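Local coordinates for putative periplasmic or exported protein (Salmonella enterica subsp. enterica serovar Typhimurium, PDB 4GQZ) that probably binds copper in the periplasm and contributes to copper resistance, and forms a V-shaped dimer, at residues B[5-13]-B[49-58]; B[67-75]-B[88-97]. All coordinates share one frame; numbering follows the deposited sequence.

In the fold
Contact 1 (5-13 with 49-58) and contact 2 (67-75 with 88-97) lie on opposite sides of the chain's centre, 29 Å apart between their centres and about 14 Å at their nearest atoms. They share no element, although strand 55-59 of the first is followed in the chain by strand 63-68 of the second. Both mix buried and exposed residues. Contact 1 joins a helix to a hairpin through aromatic and aliphatic packing, with a single side-chain hydrogen bond at its exposed end, and lies against the second subunit. Contact 2 joins loops next to two strands, gripping one carboxylate with three backbone N-H groups, and touches no other chain.

Contact 1 (B[5-13]-B[49-58]); sequences SESAFLAQH and LSDGEQIYTL
Phe9 and Tyr56 meet through different choices of first torsion: Phe9 holds CG trans to its own N, whereas Tyr56 turns CG back beside its N (chi1 -50°), which lays the tyrosine ring across helix 5-12, against Glu6 and beside Phe9 CB. The two rings meet obliquely, with planes 54° apart and centroids separated by 5.3 Å. Tyr56 CE2 comes 3.6 Å from Phe9 CB. Glu6 sits over a face of the tyrosine, its CA 3.8 Å from the ring centroid in a CH-pi contact, and Ser5 CB lies beside the hydroxyl at the far end of the ring. The phenylalanine ring reaches on into the hairpin, where CE1 packs 3.7 Å from Leu49 CD1 and CE2 has Asp51 CB near its ring plane. Leu10 CD1 bridges loosely between the CD1 methyls of Leu49 and Leu58.

At the exposed end, Gln12 NE2 donates to Asp51 OD2 over 3.0 Å. This bond is markedly bent at the hydrogen, although the donor arrives nearly along the C-O direction. His13 ND1 donates to Phe9 O (3.1 Å), which holds the imidazole near the helix end and places ND1 over the phenylalanine face; the edge of the imidazole is turned toward Asp51 OD2.

The carboxylate of Glu6 passes Leu58 CD2, but its OE1 is bound by Thr57 N of the second subunit. The backbone pair Leu49 N to Tyr56 O (2.8 Å) and Tyr56 N to Leu49 O ties the hairpin strands together. This is helix-on-hairpin packing: the helix crosses strand 55-58 at -80°, nearly perpendicular, at one edge of an antiparallel sheet that also meets the other subunit of the dimer.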
ATOM      1  N   SER B   5     -18.845   9.784  -0.663  1.00 19.26           N
ATOM      2  CA  SER B   5     -19.108   9.371   0.711  1.00 20.48           C
ATOM      3  C   SER B   5     -17.884   8.681   1.293  1.00 19.70           C
ATOM      4  O   SER B   5     -17.575   8.831   2.481  1.00 21.05           O
ATOM      5  CB  SER B   5     -20.313   8.421   0.774  1.00 22.27           C
ATOM      6  OG  SER B   5     -21.507   9.088   0.421  1.00 23.57           O
ATOM      7  N   GLU B   6     -17.194   7.919   0.447  1.00 19.73           N
ATOM      8  CA  GLU B   6     -15.985   7.213   0.849  1.00 19.06           C
ATOM      9  C   GLU B   6     -14.917   8.192   1.285  1.00 20.10           C
ATOM     10  O   GLU B   6     -14.308   8.036   2.355  1.00 19.95           O
ATOM     11  CB  GLU B   6     -15.472   6.320  -0.298  1.00 18.37           C
ATOM     12  CG  GLU B   6     -14.133   5.612  -0.003  1.00 20.28           C
ATOM     13  CD  GLU B   6     -12.929   6.368  -0.561  1.00 20.48           C
ATOM     14  OE1 GLU B   6     -13.095   7.074  -1.580  1.00 18.84           O
ATOM     15  OE2 GLU B   6     -11.814   6.246   0.012  1.00 20.79           O
ATOM     16  N   SER B   7     -14.683   9.211   0.465  1.00 18.72           N
ATOM     17  CA  SER B   7     -13.680  10.220   0.814  1.00 21.11           C
ATOM     18  C   SER B   7     -14.061  10.945   2.096  1.00 21.76           C
ATOM     19  O   SER B   7     -13.221  11.189   2.960  1.00 24.76           O
ATOM     20  CB  SER B   7     -13.509  11.225  -0.321  1.00 19.94           C
ATOM     21  OG  SER B   7     -12.875  10.611  -1.423  1.00 21.94           O
ATOM     22  N   ALA B   8     -15.340  11.266   2.230  1.00 21.55           N
ATOM     23  CA  ALA B   8     -15.799  11.948   3.435  1.00 23.27           C
ATOM     24  C   ALA B   8     -15.665  11.068   4.689  1.00 25.69           C
ATOM     25  O   ALA B   8     -15.317  11.573   5.760  1.00 26.95           O
ATOM     26  CB  ALA B   8     -17.225  12.455   3.262  1.00 23.40           C
ATOM     27  N   PHE B   9     -15.932   9.766   4.554  1.00 23.55           N
ATOM     28  CA  PHE B   9     -15.780   8.819   5.665  1.00 25.07           C
ATOM     29  C   PHE B   9     -14.353   8.879   6.179  1.00 24.53           C
ATOM     30  O   PHE B   9     -14.121   8.996   7.377  1.00 25.80           O
ATOM     31  CB  PHE B   9     -16.104   7.388   5.202  1.00 23.85           C
ATOM     32  CG  PHE B   9     -15.964   6.337   6.283  1.00 23.77           C
ATOM     33  CD1 PHE B   9     -14.747   5.726   6.518  1.00 22.35           C
ATOM     34  CD2 PHE B   9     -17.065   5.952   7.048  1.00 28.83           C
ATOM     35  CE1 PHE B   9     -14.609   4.760   7.503  1.00 25.33           C
ATOM     36  CE2 PHE B   9     -16.939   4.982   8.033  1.00 26.97           C
ATOM     37  CZ  PHE B   9     -15.706   4.387   8.261  1.00 25.54           C
ATOM     38  N   LEU B  10     -13.396   8.801   5.259  1.00 24.76           N
ATOM     39  CA  LEU B  10     -11.979   8.887   5.617  1.00 26.41           C
ATOM     40  C   LEU B  10     -11.675  10.144   6.443  1.00 27.80           C
ATOM     41  O   LEU B  10     -11.044  10.074   7.497  1.00 29.42           O
ATOM     42  CB  LEU B  10     -11.105   8.834   4.356  1.00 27.31           C
ATOM     43  CG  LEU B  10     -10.571   7.468   3.930  1.00 27.25           C
ATOM     44  CD1 LEU B  10     -11.662   6.456   3.885  1.00 27.51           C
ATOM     45  CD2 LEU B  10      -9.902   7.535   2.591  1.00 22.45           C
ATOM     46  N   ALA B  11     -12.165  11.287   5.974  1.00 28.49           N
ATOM     47  CA  ALA B  11     -11.921  12.567   6.631  1.00 28.04           C
ATOM     48  C   ALA B  11     -12.482  12.636   8.052  1.00 31.53           C
ATOM     49  O   ALA B  11     -11.869  13.238   8.933  1.00 34.49           O
ATOM     50  CB  ALA B  11     -12.476  13.698   5.782  1.00 30.27           C
ATOM     51  N   GLN B  12     -13.641  12.021   8.277  1.00 30.84           N
ATOM     52  CA  GLN B  12     -14.349  12.164   9.551  1.00 32.51           C
ATOM     53  C   GLN B  12     -13.913  11.162  10.618  1.00 34.11           C
ATOM     54  O   GLN B  12     -14.280  11.300  11.788  1.00 33.80           O
ATOM     55  CB  GLN B  12     -15.866  12.045   9.339  1.00 33.00           C
ATOM     56  CG  GLN B  12     -16.317  10.649   8.914  1.00 34.22           C
ATOM     57  CD  GLN B  12     -17.814  10.412   9.096  1.00 39.15           C
ATOM     58  OE1 GLN B  12     -18.515  11.206   9.735  1.00 42.92           O
ATOM     59  NE2 GLN B  12     -18.308   9.306   8.533  1.00 38.73           N
ATOM     60  N   HIS B  13     -13.153  10.146  10.220  1.00 31.17           N
ATOM     61  CA  HIS B  13     -12.721   9.131  11.171  1.00 32.13           C
ATOM     62  C   HIS B  13     -11.233   9.195  11.465  1.00 32.84           C
ATOM     63  O   HIS B  13     -10.686   8.292  12.098  1.00 35.86           O
ATOM     64  CB  HIS B  13     -13.121   7.733  10.699  1.00 30.67           C
ATOM     65  CG  HIS B  13     -14.582   7.454  10.843  1.00 30.80           C
ATOM     66  ND1 HIS B  13     -15.456   7.471   9.778  1.00 29.99           N
ATOM     67  CD2 HIS B  13     -15.329   7.181  11.938  1.00 32.00           C
ATOM     68  CE1 HIS B  13     -16.677   7.211  10.211  1.00 31.28           C
ATOM     69  NE2 HIS B  13     -16.626   7.027  11.517  1.00 32.13           N
ATOM     70  N   LEU B  49     -14.520  -0.887   4.953  1.00 19.81           N
ATOM     71  CA  LEU B  49     -14.979   0.022   5.995  1.00 21.66           C
ATOM     72  C   LEU B  49     -16.454   0.304   5.812  1.00 21.54           C
ATOM     73  O   LEU B  49     -16.941   0.381   4.685  1.00 21.20           O
ATOM     74  CB  LEU B  49     -14.217   1.346   5.941  1.00 20.83           C
ATOM     75  CG  LEU B  49     -12.698   1.321   6.094  1.00 20.79           C
ATOM     76  CD1 LEU B  49     -12.089   2.678   5.673  1.00 22.75           C
ATOM     77  CD2 LEU B  49     -12.327   0.973   7.511  1.00 20.53           C
ATOM     78  N   SER B  50     -17.160   0.468   6.930  1.00 23.40           N
ATOM     79  CA  SER B  50     -18.579   0.806   6.869  1.00 25.88           C
ATOM     80  C   SER B  50     -19.064   1.650   8.052  1.00 29.25           C
ATOM     81  O   SER B  50     -18.607   1.471   9.185  1.00 27.31           O
ATOM     82  CB  SER B  50     -19.423  -0.456   6.713  1.00 28.30           C
ATOM     83  OG  SER B  50     -20.762  -0.114   6.369  1.00 31.69           O
ATOM     84  N   ASP B  51     -19.999   2.558   7.760  1.00 30.08           N
ATOM     85  CA  ASP B  51     -20.606   3.475   8.730  1.00 34.36           C
ATOM     86  C   ASP B  51     -22.025   2.991   9.010  1.00 35.13           C
ATOM     87  O   ASP B  51     -22.693   3.441   9.944  1.00 38.62           O
ATOM     88  CB  ASP B  51     -20.668   4.892   8.117  1.00 35.39           C
ATOM     89  CG  ASP B  51     -20.799   5.995   9.166  1.00 39.86           C
ATOM     90  OD1 ASP B  51     -21.377   5.741  10.249  1.00 45.49           O
ATOM     91  OD2 ASP B  51     -20.324   7.127   8.900  1.00 40.22           O
ATOM     92  N   GLY B  52     -22.481   2.063   8.185  1.00 33.88           N
ATOM     93  CA  GLY B  52     -23.851   1.597   8.239  1.00 36.62           C
ATOM     94  C   GLY B  52     -23.984   0.473   7.243  1.00 36.06           C
ATOM     95  O   GLY B  52     -23.139  -0.423   7.217  1.00 35.82           O
ATOM     96  N   GLU B  53     -25.021   0.517   6.409  1.00 36.91           N
ATOM     97  CA  GLU B  53     -25.215  -0.529   5.406  1.00 39.51           C
ATOM     98  C   GLU B  53     -24.143  -0.488   4.313  1.00 37.23           C
ATOM     99  O   GLU B  53     -23.798  -1.525   3.726  1.00 36.30           O
ATOM    100  CB  GLU B  53     -26.604  -0.409   4.778  1.00 42.20           C
ATOM    101  CG  GLU B  53     -27.048  -1.618   3.948  1.00 43.69           C
ATOM    102  CD  GLU B  53     -28.521  -1.545   3.600  1.00 46.03           C
ATOM    103  OE1 GLU B  53     -28.960  -2.215   2.641  1.00 47.91           O
ATOM    104  OE2 GLU B  53     -29.246  -0.798   4.292  1.00 48.76           O
ATOM    105  N   GLN B  54     -23.615   0.714   4.073  1.00 35.81           N
ATOM    106  CA  GLN B  54     -22.753   1.018   2.927  1.00 33.51           C
ATOM    107  C   GLN B  54     -21.269   0.732   3.180  1.00 29.70           C
ATOM    108  O   GLN B  54     -20.726   1.124   4.210  1.00 27.19           O
ATOM    109  CB  GLN B  54     -22.937   2.490   2.567  1.00 32.33           C
ATOM    110  CG  GLN B  54     -22.260   2.921   1.300  1.00 32.16           C
ATOM    111  CD  GLN B  54     -22.962   4.095   0.643  1.00 34.66           C
ATOM    112  OE1 GLN B  54     -22.645   5.259   0.914  1.00 36.89           O
ATOM    113  NE2 GLN B  54     -23.923   3.796  -0.229  1.00 34.85           N
ATOM    114  N   ILE B  55     -20.615   0.087   2.220  1.00 29.29           N
ATOM    115  CA  ILE B  55     -19.260  -0.410   2.415  1.00 26.49           C
ATOM    116  C   ILE B  55     -18.260   0.225   1.466  1.00 23.73           C
ATOM    117  O   ILE B  55     -18.500   0.303   0.261  1.00 26.41           O
ATOM    118  CB  ILE B  55     -19.212  -1.935   2.204  1.00 30.08           C
ATOM    119  CG1 ILE B  55     -20.312  -2.606   3.028  1.00 32.72           C
ATOM    120  CG2 ILE B  55     -17.834  -2.490   2.564  1.00 26.54           C
ATOM    121  CD1 ILE B  55     -21.044  -3.725   2.282  1.00 35.00           C
ATOM    122  N   TYR B  56     -17.124   0.651   2.010  1.00 22.87           N
ATOM    123  CA  TYR B  56     -16.059   1.237   1.208  1.00 21.40           C
ATOM    124  C   TYR B  56     -14.918   0.255   1.208  1.00 21.58           C
ATOM    125  O   TYR B  56     -14.714  -0.436   2.206  1.00 20.71           O
ATOM    126  CB  TYR B  56     -15.604   2.565   1.815  1.00 20.48           C
ATOM    127  CG  TYR B  56     -16.764   3.495   2.126  1.00 20.80           C
ATOM    128  CD1 TYR B  56     -17.612   3.931   1.123  1.00 20.82           C
ATOM    129  CD2 TYR B  56     -17.003   3.928   3.430  1.00 20.96           C
ATOM    130  CE1 TYR B  56     -18.695   4.779   1.407  1.00 21.59           C
ATOM    131  CE2 TYR B  56     -18.071   4.772   3.726  1.00 23.38           C
ATOM    132  CZ  TYR B  56     -18.908   5.189   2.705  1.00 23.74           C
ATOM    133  OH  TYR B  56     -19.960   6.014   3.009  1.00 25.84           O
ATOM    134  N   THR B  57     -14.186   0.176   0.098  1.00 20.24           N
ATOM    135  CA  THR B  57     -13.055  -0.749  -0.008  1.00 20.90           C
ATOM    136  C   THR B  57     -11.769  -0.053  -0.421  1.00 22.99           C
ATOM    137  O   THR B  57     -11.704   0.583  -1.480  1.00 22.63           O
ATOM    138  CB  THR B  57     -13.321  -1.893  -1.006  1.00 24.08           C
ATOM    139  OG1 THR B  57     -13.640  -1.347  -2.292  1.00 28.51           O
ATOM    140  CG2 THR B  57     -14.469  -2.771  -0.526  1.00 25.75           C
ATOM    141  N   LEU B  58     -10.741  -0.179   0.412  1.00 19.61           N
ATOM    142  CA  LEU B  58      -9.455   0.429   0.125  1.00 18.89           C
ATOM    143  C   LEU B  58      -8.464  -0.688  -0.168  1.00 20.09           C
ATOM    144  O   LEU B  58      -8.251  -1.567   0.668  1.00 19.53           O
ATOM    145  CB  LEU B  58      -8.970   1.247   1.317  1.00 19.44           C
ATOM    146  CG  LEU B  58      -9.890   2.322   1.894  1.00 21.23           C
ATOM    147  CD1 LEU B  58      -9.200   3.068   3.037  1.00 21.91           C
ATOM    148  CD2 LEU B  58     -10.368   3.290   0.824  1.00 22.38           C
TER

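Contact 2 (B[67-75]-B[88-97]); sequences SFAPYEWRT and GEMPNKPFTV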
ATOM      1  N   SER B  67      -2.961 -10.522  11.223  1.00 17.27           N
ATOM      2  CA  SER B  67      -3.181 -10.135  12.625  1.00 16.76           C
ATOM      3  C   SER B  67      -3.476 -11.384  13.448  1.00 18.73           C
ATOM      4  O   SER B  67      -4.352 -12.171  13.101  1.00 19.27           O
ATOM      5  CB  SER B  67      -4.303  -9.080  12.735  1.00 18.99           C
ATOM      6  OG  SER B  67      -4.340  -8.471  14.028  1.00 17.62           O
ATOM      7  N   PHE B  68      -2.720 -11.599  14.521  1.00 16.23           N
ATOM      8  CA  PHE B  68      -2.900 -12.817  15.294  1.00 16.37           C
ATOM      9  C   PHE B  68      -3.085 -12.540  16.784  1.00 17.49           C
ATOM     10  O   PHE B  68      -2.641 -11.504  17.305  1.00 17.34           O
ATOM     11  CB  PHE B  68      -1.705 -13.755  15.052  1.00 17.17           C
ATOM     12  CG  PHE B  68      -0.377 -13.142  15.379  1.00 17.70           C
ATOM     13  CD1 PHE B  68       0.317 -12.410  14.430  1.00 18.13           C
ATOM     14  CD2 PHE B  68       0.194 -13.327  16.632  1.00 19.62           C
ATOM     15  CE1 PHE B  68       1.554 -11.850  14.724  1.00 18.68           C
ATOM     16  CE2 PHE B  68       1.425 -12.772  16.936  1.00 20.88           C
ATOM     17  CZ  PHE B  68       2.108 -12.027  15.973  1.00 19.64           C
ATOM     18  N   ALA B  69      -3.724 -13.476  17.481  1.00 16.16           N
ATOM     19  CA  ALA B  69      -4.041 -13.270  18.882  1.00 16.30           C
ATOM     20  C   ALA B  69      -3.682 -14.529  19.638  1.00 17.19           C
ATOM     21  O   ALA B  69      -4.376 -15.531  19.530  1.00 18.44           O
ATOM     22  CB  ALA B  69      -5.525 -12.956  19.053  1.00 18.09           C
ATOM     23  N   PRO B  70      -2.563 -14.505  20.371  1.00 17.67           N
ATOM     24  CA  PRO B  70      -2.227 -15.708  21.144  1.00 18.51           C
ATOM     25  C   PRO B  70      -3.231 -15.908  22.273  1.00 18.00           C
ATOM     26  O   PRO B  70      -3.895 -14.950  22.684  1.00 17.12           O
ATOM     27  CB  PRO B  70      -0.846 -15.384  21.714  1.00 19.84           C
ATOM     28  CG  PRO B  70      -0.249 -14.377  20.720  1.00 19.37           C
ATOM     29  CD  PRO B  70      -1.460 -13.525  20.342  1.00 19.27           C
ATOM     30  N   TYR B  71      -3.353 -17.131  22.776  1.00 17.85           N
ATOM     31  CA  TYR B  71      -4.255 -17.358  23.892  1.00 18.20           C
ATOM     32  C   TYR B  71      -3.733 -18.417  24.848  1.00 20.64           C
ATOM     33  O   TYR B  71      -2.813 -19.167  24.523  1.00 18.65           O
ATOM     34  CB  TYR B  71      -5.657 -17.709  23.392  1.00 17.86           C
ATOM     35  CG  TYR B  71      -5.827 -19.109  22.845  1.00 19.53           C
ATOM     36  CD1 TYR B  71      -5.520 -19.400  21.523  1.00 19.91           C
ATOM     37  CD2 TYR B  71      -6.337 -20.140  23.645  1.00 21.35           C
ATOM     38  CE1 TYR B  71      -5.690 -20.677  21.010  1.00 20.51           C
ATOM     39  CE2 TYR B  71      -6.514 -21.417  23.133  1.00 21.51           C
ATOM     40  CZ  TYR B  71      -6.193 -21.672  21.819  1.00 21.25           C
ATOM     41  OH  TYR B  71      -6.350 -22.939  21.297  1.00 20.88           O
ATOM     42  N   GLU B  72      -4.317 -18.464  26.037  1.00 19.95           N
ATOM     43  CA  GLU B  72      -3.911 -19.452  27.026  1.00 22.18           C
ATOM     44  C   GLU B  72      -5.038 -20.414  27.339  1.00 22.07           C
ATOM     45  O   GLU B  72      -4.815 -21.618  27.497  1.00 23.55           O
ATOM     46  CB  GLU B  72      -3.435 -18.761  28.302  1.00 23.29           C
ATOM     47  CG  GLU B  72      -2.008 -18.278  28.206  1.00 24.88           C
ATOM     48  CD  GLU B  72      -1.618 -17.425  29.378  1.00 26.01           C
ATOM     49  OE1 GLU B  72      -2.453 -16.602  29.797  1.00 23.78           O
ATOM     50  OE2 GLU B  72      -0.485 -17.584  29.878  1.00 28.16           O
ATOM     51  N   TRP B  73      -6.246 -19.872  27.418  1.00 18.96           N
ATOM     52  CA  TRP B  73      -7.414 -20.644  27.825  1.00 21.89           C
ATOM     53  C   TRP B  73      -8.298 -21.019  26.641  1.00 22.10           C
ATOM     54  O   TRP B  73      -8.365 -22.191  26.270  1.00 23.30           O
ATOM     55  CB  TRP B  73      -8.206 -19.851  28.870  1.00 21.50           C
ATOM     56  CG  TRP B  73      -9.447 -20.524  29.379  1.00 22.04           C
ATOM     57  CD1 TRP B  73      -9.677 -21.869  29.489  1.00 22.42           C
ATOM     58  CD2 TRP B  73     -10.637 -19.872  29.828  1.00 22.91           C
ATOM     59  NE1 TRP B  73     -10.943 -22.086  29.992  1.00 23.54           N
ATOM     60  CE2 TRP B  73     -11.550 -20.877  30.213  1.00 24.22           C
ATOM     61  CE3 TRP B  73     -11.024 -18.529  29.933  1.00 21.26           C
ATOM     62  CZ2 TRP B  73     -12.830 -20.583  30.702  1.00 22.11           C
ATOM     63  CZ3 TRP B  73     -12.295 -18.236  30.427  1.00 20.90           C
ATOM     64  CH2 TRP B  73     -13.179 -19.261  30.806  1.00 21.60           C
ATOM     65  N   ARG B  74      -8.980 -20.033  26.056  1.00 21.68           N
ATOM     66  CA  ARG B  74      -9.920 -20.296  24.961  1.00 23.27           C
ATOM     67  C   ARG B  74      -9.718 -19.365  23.784  1.00 22.21           C
ATOM     68  O   ARG B  74      -9.127 -18.278  23.920  1.00 20.28           O
ATOM     69  CB  ARG B  74     -11.368 -20.161  25.444  1.00 25.15           C
ATOM     70  CG  ARG B  74     -11.730 -21.114  26.557  1.00 27.86           C
ATOM     71  CD  ARG B  74     -12.965 -20.608  27.292  1.00 30.55           C
ATOM     72  NE  ARG B  74     -14.215 -20.979  26.633  1.00 35.87           N
ATOM     73  CZ  ARG B  74     -14.816 -22.156  26.794  1.00 37.52           C
ATOM     74  NH1 ARG B  74     -14.277 -23.084  27.582  1.00 36.37           N
ATOM     75  NH2 ARG B  74     -15.954 -22.409  26.160  1.00 40.80           N
ATOM     76  N   THR B  75     -10.212 -19.790  22.623  1.00 22.61           N
ATOM     77  CA  THR B  75     -10.099 -18.985  21.410  1.00 22.73           C
ATOM     78  C   THR B  75     -11.381 -19.043  20.575  1.00 24.04           C
ATOM     79  O   THR B  75     -12.313 -19.782  20.891  1.00 24.38           O
ATOM     80  CB  THR B  75      -8.877 -19.416  20.555  1.00 20.33           C
ATOM     81  OG1 THR B  75      -8.613 -18.431  19.544  1.00 21.24           O
ATOM     82  CG2 THR B  75      -9.119 -20.759  19.903  1.00 21.80           C
ATOM     83  N   GLY B  88      -9.291 -10.274  21.555  1.00 21.08           N
ATOM     84  CA  GLY B  88      -8.477 -11.423  21.918  1.00 20.01           C
ATOM     85  C   GLY B  88      -8.366 -11.538  23.431  1.00 21.39           C
ATOM     86  O   GLY B  88      -8.644 -10.579  24.171  1.00 19.37           O
ATOM     87  N   GLU B  89      -7.934 -12.713  23.887  1.00 22.06           N
ATOM     88  CA  GLU B  89      -7.813 -13.019  25.309  1.00 21.90           C
ATOM     89  C   GLU B  89      -6.695 -12.247  26.010  1.00 22.45           C
ATOM     90  O   GLU B  89      -6.751 -12.041  27.223  1.00 22.91           O
ATOM     91  CB  GLU B  89      -7.568 -14.525  25.486  1.00 22.54           C
ATOM     92  CG  GLU B  89      -7.872 -15.078  26.877  1.00 26.26           C
ATOM     93  CD  GLU B  89      -7.709 -16.589  26.947  1.00 23.43           C
ATOM     94  OE1 GLU B  89      -6.543 -17.055  27.040  1.00 21.92           O
ATOM     95  OE2 GLU B  89      -8.748 -17.299  26.911  1.00 24.53           O
HETATM   96  N   MSE B  90      -5.667 -11.841  25.269  1.00 19.43           N
HETATM   97  CA  MSE B  90      -4.463 -11.314  25.919  1.00 21.80           C
HETATM   98  C   MSE B  90      -4.031  -9.900  25.494  1.00 22.30           C
HETATM   99  O   MSE B  90      -2.986  -9.740  24.853  1.00 21.94           O
HETATM  100  CB  MSE B  90      -3.285 -12.276  25.712  1.00 21.80           C
HETATM  101  CG  MSE B  90      -3.605 -13.739  25.982  1.00 21.93           C
HETATM  102 SE   MSE B  90      -2.061 -14.930  25.705  1.00 33.79          SE
HETATM  103  CE  MSE B  90      -0.936 -14.359  27.215  1.00 26.91           C
ATOM    104  N   PRO B  91      -4.803  -8.872  25.884  1.00 21.92           N
ATOM    105  CA  PRO B  91      -4.448  -7.488  25.545  1.00 23.94           C
ATOM    106  C   PRO B  91      -3.220  -6.998  26.289  1.00 25.29           C
ATOM    107  O   PRO B  91      -2.920  -7.490  27.382  1.00 26.25           O
ATOM    108  CB  PRO B  91      -5.664  -6.690  26.023  1.00 23.19           C
ATOM    109  CG  PRO B  91      -6.296  -7.559  27.085  1.00 24.86           C
ATOM    110  CD  PRO B  91      -6.107  -8.950  26.558  1.00 23.30           C
ATOM    111  N   ASN B  92      -2.534  -6.025  25.696  1.00 24.71           N
ATOM    112  CA  ASN B  92      -1.401  -5.345  26.324  1.00 25.08           C
ATOM    113  C   ASN B  92      -0.394  -6.260  27.012  1.00 27.74           C
ATOM    114  O   ASN B  92       0.009  -6.015  28.150  1.00 30.30           O
ATOM    115  CB  ASN B  92      -1.903  -4.271  27.290  1.00 27.89           C
ATOM    116  CG  ASN B  92      -2.719  -3.204  26.588  1.00 29.58           C
ATOM    117  OD1 ASN B  92      -2.289  -2.651  25.571  1.00 31.14           O
ATOM    118  ND2 ASN B  92      -3.908  -2.919  27.110  1.00 32.01           N
ATOM    119  N   LYS B  93       0.015  -7.312  26.314  1.00 25.76           N
ATOM    120  CA  LYS B  93       0.995  -8.243  26.852  1.00 27.12           C
ATOM    121  C   LYS B  93       2.222  -8.210  25.960  1.00 26.13           C
ATOM    122  O   LYS B  93       2.100  -7.987  24.771  1.00 25.75           O
ATOM    123  CB  LYS B  93       0.414  -9.666  26.914  1.00 26.86           C
ATOM    124  CG  LYS B  93      -0.673  -9.877  27.993  1.00 29.13           C
ATOM    125  CD  LYS B  93      -0.104  -9.670  29.386  1.00 32.68           C
ATOM    126  CE  LYS B  93      -1.119  -9.978  30.496  1.00 34.77           C
ATOM    127  NZ  LYS B  93      -1.424 -11.432  30.576  1.00 35.15           N
ATOM    128  N   PRO B  94       3.412  -8.416  26.537  1.00 27.32           N
ATOM    129  CA  PRO B  94       4.620  -8.442  25.711  1.00 27.84           C
ATOM    130  C   PRO B  94       4.830  -9.822  25.125  1.00 25.58           C
ATOM    131  O   PRO B  94       4.747 -10.810  25.850  1.00 27.46           O
ATOM    132  CB  PRO B  94       5.729  -8.119  26.718  1.00 29.59           C
ATOM    133  CG  PRO B  94       5.225  -8.665  28.017  1.00 28.93           C
ATOM    134  CD  PRO B  94       3.719  -8.477  27.978  1.00 28.80           C
ATOM    135  N   PHE B  95       5.086  -9.900  23.829  1.00 24.49           N
ATOM    136  CA  PHE B  95       5.356 -11.188  23.201  1.00 25.05           C
ATOM    137  C   PHE B  95       6.680 -11.151  22.444  1.00 27.39           C
ATOM    138  O   PHE B  95       7.146 -10.081  22.055  1.00 28.10           O
ATOM    139  CB  PHE B  95       4.229 -11.553  22.228  1.00 24.88           C
ATOM    140  CG  PHE B  95       2.907 -11.813  22.894  1.00 23.98           C
ATOM    141  CD1 PHE B  95       2.598 -13.074  23.382  1.00 25.33           C
ATOM    142  CD2 PHE B  95       1.970 -10.794  23.032  1.00 24.73           C
ATOM    143  CE1 PHE B  95       1.372 -13.310  24.004  1.00 24.71           C
ATOM    144  CE2 PHE B  95       0.749 -11.019  23.637  1.00 23.82           C
ATOM    145  CZ  PHE B  95       0.444 -12.279  24.132  1.00 25.17           C
ATOM    146  N   THR B  96       7.293 -12.313  22.252  1.00 24.97           N
ATOM    147  CA  THR B  96       8.380 -12.433  21.290  1.00 27.39           C
ATOM    148  C   THR B  96       7.830 -13.081  20.017  1.00 25.63           C
ATOM    149  O   THR B  96       7.194 -14.137  20.070  1.00 24.90           O
ATOM    150  CB  THR B  96       9.552 -13.251  21.851  1.00 29.97           C
ATOM    151  OG1 THR B  96      10.094 -12.572  22.991  1.00 31.98           O
ATOM    152  CG2 THR B  96      10.645 -13.387  20.812  1.00 31.17           C
ATOM    153  N   VAL B  97       8.064 -12.441  18.877  1.00 23.01           N
ATOM    154  CA  VAL B  97       7.427 -12.854  17.630  1.00 22.15           C
ATOM    155  C   VAL B  97       8.484 -13.191  16.581  1.00 23.12           C
ATOM    156  O   VAL B  97       9.372 -12.375  16.310  1.00 24.07           O
ATOM    157  CB  VAL B  97       6.512 -11.728  17.093  1.00 22.44           C
ATOM    158  CG1 VAL B  97       5.903 -12.105  15.730  1.00 21.42           C
ATOM    159  CG2 VAL B  97       5.403 -11.391  18.118  1.00 24.02           C
TER
HETATM  160  O   HOH W   1      -4.913 -12.325  22.526  1.00 18.93           O
HETATM  161  O   HOH W   2      -4.734 -15.413  29.124  1.00 24.96           O
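Ala69 and Gly88 bring the two backbones to 5.7 Å between CA atoms, and Tyr71 and Glu89 to 5.8 Å, where the chain running on from strand 63-68 passes the loop leading to strand 94-97. A water bridges the backbones here, donating to Pro70 O and accepting from Met90 N. Beyond it, 72-74 curls around the carboxylate of Glu89. OE1 accepts from Glu72 N at 2.8 Å, nearly along its C-O direction, and from Trp73 N at 2.9 Å through its syn lone pair. OE2 takes Arg74 N at 2.9 Å, on the syn side but slightly out of the carboxylate plane. The Trp73 and Arg74 bonds are almost straight, at 171° and 175°. Three N-H groups thus restrain the rotation of the carboxylate and would probably stabilise its negative charge. With chi1 at -161° and the chain extended beyond CG, Glu89 carries its head across to the 72-74 loop. A second water donates to both Glu72 OE1 and Glu89 OE1, which probably eases the proximity of the two carboxylates.

The selenomethionine Met90 crosses the Glu72 side chain at about a right angle: SE is 3.7 Å from Tyr71 CA, and CE reaches the carboxylate end of Glu72. In the plane of the Phe95 ring, the same SE sits at the edge, while Pro70 lies over one face, its CG 4.1 Å from the centroid in a CH-pi contact. Further on, Phe68 comes head-on to Val97, with CZ 3.8 Å from CG1 and CG2 at the ring edge.

Both Phe68 and Phe95 also pack on Val134 of strand 129-136 and on Ile120 of strand 120-125, so the apolar end of the contact lies between the sheet of strand 63-68 and the sheet of strand 94-101. At the other end, Tyr71 is backbone-bonded to Leu158 and touches Pro159, and Met90 touches Leu160 of the C-terminal tail.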